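Local coordinates for protein tumor necrosis factor ligand superfamily member 9 (Mus musculus, PDB 6MKB) that is a membrane-anchored cytokine of the tumour necrosis factor family that binds the receptor TNFRSF9 (4-1BB) and induces proliferation of activated T-cells, at residues Lys50-Leu64 with Trp119-Val133. Residues are numbered along the deposited sequence; the frame is centred on the assembly and turned at random.
Sequences KELVVDSPGLYYVFL and WSQLLLLKAGHRLSV
Glu51 and Arg130 form a salt bridge across the antiparallel strands 51-54 and 129-133. Arg130, extended from CG to NE, brings NH1 within 2.8 Å of Glu51 OE1, which lies in the guanidinium plane although carboxylate and guanidinium are turned 58° apart. Val53 CG2 covers one guanidinium face, 4.0 Å from Arg130 CZ. Lys90 takes the other carboxylate oxygen and Glu46 binds Arg130 NH2, so both groups sit in a charge network. At the turn, Gly128 N donates to Val54 O in a G1 bulge, and both segments pass from one sheet of the TNF jelly-roll sandwich to the other. There the second strand pair, 58-64 with 119-125, turns Tyr60, Val62 and Leu64 inward. Leu125 CD1 meets Tyr60 CD1 at 3.7 Å, while the Tyr60 hydroxyl bonds Ser56 O at 2.7 Å. Trp119, with CG anti to the backbone N (chi1 172°), lies side by side with Leu64, both pointing the same way, and Leu64 CD1 is 3.7 Å from Trp119 CE3. On the reverse face Tyr61 stacks with Phe162 and meets Phe63 of the second subunit; its OH receives a weak bond from Ser120 OG. The chemistry thus divides: apolar side chains fill the sandwich, a salt-bridge network links strands 51-54 and 129-133, and Tyr61 and Phe63 take their rings to the second subunit.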
# COMPACT_ATOMS: atom_id res chain seq x y z
N LYS B 50 -16.18 16.28 -3.10
CA LYS B 50 -14.99 15.68 -2.47
C LYS B 50 -14.62 14.39 -3.24
O LYS B 50 -14.11 13.41 -2.67
CB LYS B 50 -15.19 15.43 -0.95
CG LYS B 50 -15.74 16.62 -0.18
CD LYS B 50 -16.13 16.26 1.25
CE LYS B 50 -17.39 16.95 1.72
NZ LYS B 50 -17.27 18.44 1.69
N GLU B 51 -14.85 14.43 -4.58
CA GLU B 51 -14.63 13.30 -5.47
C GLU B 51 -13.56 13.50 -6.53
O GLU B 51 -13.45 14.58 -7.15
CB GLU B 51 -15.93 12.93 -6.19
CG GLU B 51 -16.94 12.25 -5.31
CD GLU B 51 -18.33 12.13 -5.88
OE1 GLU B 51 -18.62 12.78 -6.91
OE2 GLU B 51 -19.15 11.39 -5.30
N LEU B 52 -12.81 12.43 -6.76
CA LEU B 52 -11.83 12.29 -7.80
C LEU B 52 -12.59 11.72 -8.99
O LEU B 52 -13.24 10.68 -8.85
CB LEU B 52 -10.70 11.38 -7.32
CG LEU B 52 -9.50 11.12 -8.25
CD1 LEU B 52 -8.84 12.38 -8.67
CD2 LEU B 52 -8.42 10.30 -7.49
N VAL B 53 -12.60 12.45 -10.11
CA VAL B 53 -13.31 12.11 -11.34
C VAL B 53 -12.32 11.53 -12.37
O VAL B 53 -11.38 12.21 -12.79
CB VAL B 53 -14.12 13.33 -11.93
CG1 VAL B 53 -15.05 12.88 -13.06
CG2 VAL B 53 -14.92 14.03 -10.83
N VAL B 54 -12.55 10.28 -12.76
CA VAL B 54 -11.75 9.51 -13.72
C VAL B 54 -12.35 9.73 -15.12
O VAL B 54 -13.53 9.45 -15.35
CB VAL B 54 -11.73 8.02 -13.29
CG1 VAL B 54 -11.30 7.10 -14.43
CG2 VAL B 54 -10.86 7.82 -12.07
N ASP B 55 -11.52 10.22 -16.05
CA ASP B 55 -11.93 10.54 -17.42
C ASP B 55 -12.14 9.32 -18.32
O ASP B 55 -13.21 9.17 -18.90
CB ASP B 55 -10.87 11.45 -18.06
CG ASP B 55 -11.30 12.43 -19.12
OD1 ASP B 55 -12.32 12.16 -19.81
OD2 ASP B 55 -10.60 13.45 -19.30
N SER B 56 -11.11 8.48 -18.48
CA SER B 56 -11.17 7.36 -19.41
C SER B 56 -11.26 5.97 -18.72
O SER B 56 -10.71 5.78 -17.64
CB SER B 56 -9.99 7.41 -20.38
OG SER B 56 -8.75 7.32 -19.71
N PRO B 57 -11.97 4.98 -19.33
CA PRO B 57 -12.07 3.66 -18.69
C PRO B 57 -10.80 2.81 -18.81
O PRO B 57 -10.01 2.93 -19.77
CB PRO B 57 -13.22 3.00 -19.45
CG PRO B 57 -13.14 3.61 -20.82
CD PRO B 57 -12.70 5.02 -20.62
N GLY B 58 -10.65 1.91 -17.85
CA GLY B 58 -9.54 0.98 -17.81
C GLY B 58 -9.31 0.37 -16.45
O GLY B 58 -10.12 0.54 -15.53
N LEU B 59 -8.19 -0.35 -16.32
CA LEU B 59 -7.76 -0.98 -15.09
C LEU B 59 -6.86 -0.00 -14.34
O LEU B 59 -5.79 0.38 -14.85
CB LEU B 59 -7.05 -2.32 -15.38
CG LEU B 59 -6.69 -3.19 -14.17
CD1 LEU B 59 -7.96 -3.76 -13.50
CD2 LEU B 59 -5.73 -4.29 -14.58
N TYR B 60 -7.31 0.45 -13.17
CA TYR B 60 -6.58 1.41 -12.36
C TYR B 60 -6.07 0.76 -11.09
O TYR B 60 -6.78 -0.03 -10.47
CB TYR B 60 -7.46 2.63 -11.97
CG TYR B 60 -7.73 3.61 -13.09
CD1 TYR B 60 -8.72 3.36 -14.04
CD2 TYR B 60 -7.03 4.81 -13.18
CE1 TYR B 60 -8.98 4.26 -15.07
CE2 TYR B 60 -7.28 5.72 -14.20
CZ TYR B 60 -8.25 5.44 -15.15
OH TYR B 60 -8.50 6.33 -16.17
N TYR B 61 -4.85 1.12 -10.70
CA TYR B 61 -4.29 0.72 -9.43
C TYR B 61 -4.71 1.82 -8.47
O TYR B 61 -4.28 2.96 -8.64
CB TYR B 61 -2.78 0.58 -9.54
CG TYR B 61 -2.05 0.24 -8.25
CD1 TYR B 61 -1.81 1.21 -7.29
CD2 TYR B 61 -1.50 -1.02 -8.06
CE1 TYR B 61 -1.10 0.92 -6.13
CE2 TYR B 61 -0.75 -1.31 -6.93
CZ TYR B 61 -0.58 -0.35 -5.95
OH TYR B 61 0.14 -0.64 -4.80
N VAL B 62 -5.65 1.53 -7.56
CA VAL B 62 -6.15 2.54 -6.63
C VAL B 62 -5.48 2.29 -5.29
O VAL B 62 -5.33 1.13 -4.89
CB VAL B 62 -7.70 2.53 -6.53
CG1 VAL B 62 -8.20 3.77 -5.80
CG2 VAL B 62 -8.33 2.43 -7.91
N PHE B 63 -5.02 3.37 -4.63
CA PHE B 63 -4.32 3.24 -3.36
C PHE B 63 -4.83 4.24 -2.34
O PHE B 63 -5.29 5.33 -2.68
CB PHE B 63 -2.79 3.38 -3.54
CG PHE B 63 -2.30 4.70 -4.09
CD1 PHE B 63 -2.00 5.76 -3.23
CD2 PHE B 63 -2.08 4.87 -5.45
CE1 PHE B 63 -1.57 7.00 -3.74
CE2 PHE B 63 -1.62 6.10 -5.95
CZ PHE B 63 -1.37 7.15 -5.09
N LEU B 64 -4.74 3.82 -1.07
CA LEU B 64 -5.06 4.54 0.15
C LEU B 64 -3.93 4.36 1.12
O LEU B 64 -3.43 3.25 1.28
CB LEU B 64 -6.35 4.03 0.80
CG LEU B 64 -7.66 4.23 0.05
CD1 LEU B 64 -8.80 3.40 0.71
CD2 LEU B 64 -8.05 5.71 -0.00
N TRP B 119 -2.98 0.53 1.57
CA TRP B 119 -3.93 -0.36 0.94
C TRP B 119 -3.92 -0.14 -0.56
O TRP B 119 -3.73 1.00 -1.02
CB TRP B 119 -5.33 -0.09 1.53
CG TRP B 119 -6.49 -0.80 0.87
CD1 TRP B 119 -7.13 -1.91 1.32
CD2 TRP B 119 -7.24 -0.35 -0.28
NE1 TRP B 119 -8.21 -2.20 0.52
CE2 TRP B 119 -8.31 -1.26 -0.46
CE3 TRP B 119 -7.11 0.74 -1.17
CZ2 TRP B 119 -9.22 -1.13 -1.50
CZ3 TRP B 119 -8.03 0.87 -2.20
CH2 TRP B 119 -9.06 -0.05 -2.37
N SER B 120 -4.19 -1.19 -1.34
CA SER B 120 -4.29 -1.04 -2.80
C SER B 120 -5.19 -2.10 -3.38
O SER B 120 -5.34 -3.17 -2.81
CB SER B 120 -2.93 -1.05 -3.49
OG SER B 120 -2.24 -2.28 -3.32
N GLN B 121 -5.79 -1.77 -4.53
CA GLN B 121 -6.61 -2.69 -5.29
C GLN B 121 -6.60 -2.29 -6.76
O GLN B 121 -6.69 -1.09 -7.08
CB GLN B 121 -8.05 -2.73 -4.76
CG GLN B 121 -8.74 -4.06 -5.05
CD GLN B 121 -9.14 -4.73 -3.76
OE1 GLN B 121 -8.30 -5.31 -3.04
NE2 GLN B 121 -10.41 -4.64 -3.42
N LEU B 122 -6.53 -3.29 -7.65
CA LEU B 122 -6.63 -3.08 -9.08
C LEU B 122 -8.12 -3.13 -9.41
O LEU B 122 -8.77 -4.13 -9.11
CB LEU B 122 -5.81 -4.12 -9.85
CG LEU B 122 -4.29 -3.89 -9.89
CD1 LEU B 122 -3.56 -5.20 -10.20
CD2 LEU B 122 -3.90 -2.81 -10.93
N LEU B 123 -8.68 -2.03 -9.91
CA LEU B 123 -10.12 -1.93 -10.18
C LEU B 123 -10.43 -1.50 -11.61
O LEU B 123 -9.77 -0.63 -12.18
CB LEU B 123 -10.77 -0.90 -9.22
CG LEU B 123 -10.74 -1.20 -7.71
CD1 LEU B 123 -10.98 0.06 -6.90
CD2 LEU B 123 -11.77 -2.24 -7.34
N LEU B 124 -11.49 -2.10 -12.17
CA LEU B 124 -12.00 -1.71 -13.48
C LEU B 124 -12.90 -0.49 -13.29
O LEU B 124 -13.94 -0.58 -12.61
CB LEU B 124 -12.76 -2.84 -14.19
CG LEU B 124 -11.95 -3.98 -14.79
CD1 LEU B 124 -12.88 -5.07 -15.23
CD2 LEU B 124 -11.07 -3.50 -15.94
N LEU B 125 -12.47 0.64 -13.82
CA LEU B 125 -13.21 1.90 -13.72
C LEU B 125 -13.74 2.31 -15.10
O LEU B 125 -13.15 1.97 -16.13
CB LEU B 125 -12.36 3.02 -13.10
CG LEU B 125 -11.78 2.77 -11.68
CD1 LEU B 125 -11.01 3.99 -11.19
CD2 LEU B 125 -12.86 2.41 -10.66
N LYS B 126 -14.88 3.00 -15.09
CA LYS B 126 -15.61 3.49 -16.26
C LYS B 126 -15.28 4.95 -16.50
O LYS B 126 -14.69 5.61 -15.63
CB LYS B 126 -17.13 3.32 -16.05
CG LYS B 126 -17.60 1.95 -15.59
CD LYS B 126 -17.62 0.95 -16.73
CE LYS B 126 -18.44 -0.28 -16.45
NZ LYS B 126 -18.62 -1.07 -17.70
N ALA B 127 -15.67 5.47 -17.66
CA ALA B 127 -15.50 6.87 -18.02
C ALA B 127 -16.47 7.70 -17.17
O ALA B 127 -17.67 7.43 -17.16
CB ALA B 127 -15.77 7.07 -19.51
N GLY B 128 -15.93 8.65 -16.41
CA GLY B 128 -16.70 9.51 -15.52
C GLY B 128 -16.84 8.95 -14.13
O GLY B 128 -17.67 9.43 -13.36
N HIS B 129 -16.02 7.94 -13.80
CA HIS B 129 -16.03 7.27 -12.49
C HIS B 129 -15.66 8.27 -11.40
O HIS B 129 -14.71 9.04 -11.55
CB HIS B 129 -15.09 6.05 -12.47
CG HIS B 129 -15.70 4.83 -11.85
ND1 HIS B 129 -16.03 4.80 -10.52
CD2 HIS B 129 -16.00 3.64 -12.40
CE1 HIS B 129 -16.53 3.60 -10.30
NE2 HIS B 129 -16.54 2.87 -11.40
N ARG B 130 -16.44 8.28 -10.33
CA ARG B 130 -16.28 9.20 -9.20
C ARG B 130 -15.88 8.39 -7.98
O ARG B 130 -16.50 7.35 -7.69
CB ARG B 130 -17.56 10.02 -8.95
CG ARG B 130 -17.86 10.93 -10.13
CD ARG B 130 -19.20 11.58 -10.05
NE ARG B 130 -19.20 12.73 -10.93
CZ ARG B 130 -18.90 13.97 -10.57
NH1 ARG B 130 -18.63 14.25 -9.30
NH2 ARG B 130 -18.81 14.93 -11.48
N LEU B 131 -14.82 8.83 -7.31
CA LEU B 131 -14.23 8.17 -6.16
C LEU B 131 -14.04 9.17 -5.03
O LEU B 131 -13.40 10.19 -5.21
CB LEU B 131 -12.87 7.58 -6.59
CG LEU B 131 -12.69 6.07 -6.87
CD1 LEU B 131 -13.81 5.47 -7.62
CD2 LEU B 131 -11.44 5.83 -7.67
N SER B 132 -14.64 8.90 -3.89
CA SER B 132 -14.50 9.70 -2.69
C SER B 132 -14.01 8.76 -1.57
O SER B 132 -14.05 7.54 -1.74
CB SER B 132 -15.80 10.43 -2.34
OG SER B 132 -16.81 9.58 -1.84
N VAL B 133 -13.52 9.31 -0.45
CA VAL B 133 -13.01 8.49 0.65
C VAL B 133 -13.68 8.92 1.95
O VAL B 133 -13.61 10.09 2.34
CB VAL B 133 -11.46 8.56 0.75
CG1 VAL B 133 -10.92 7.69 1.89
CG2 VAL B 133 -10.81 8.18 -0.58
O HOH W 1 -13.05 12.17 -0.51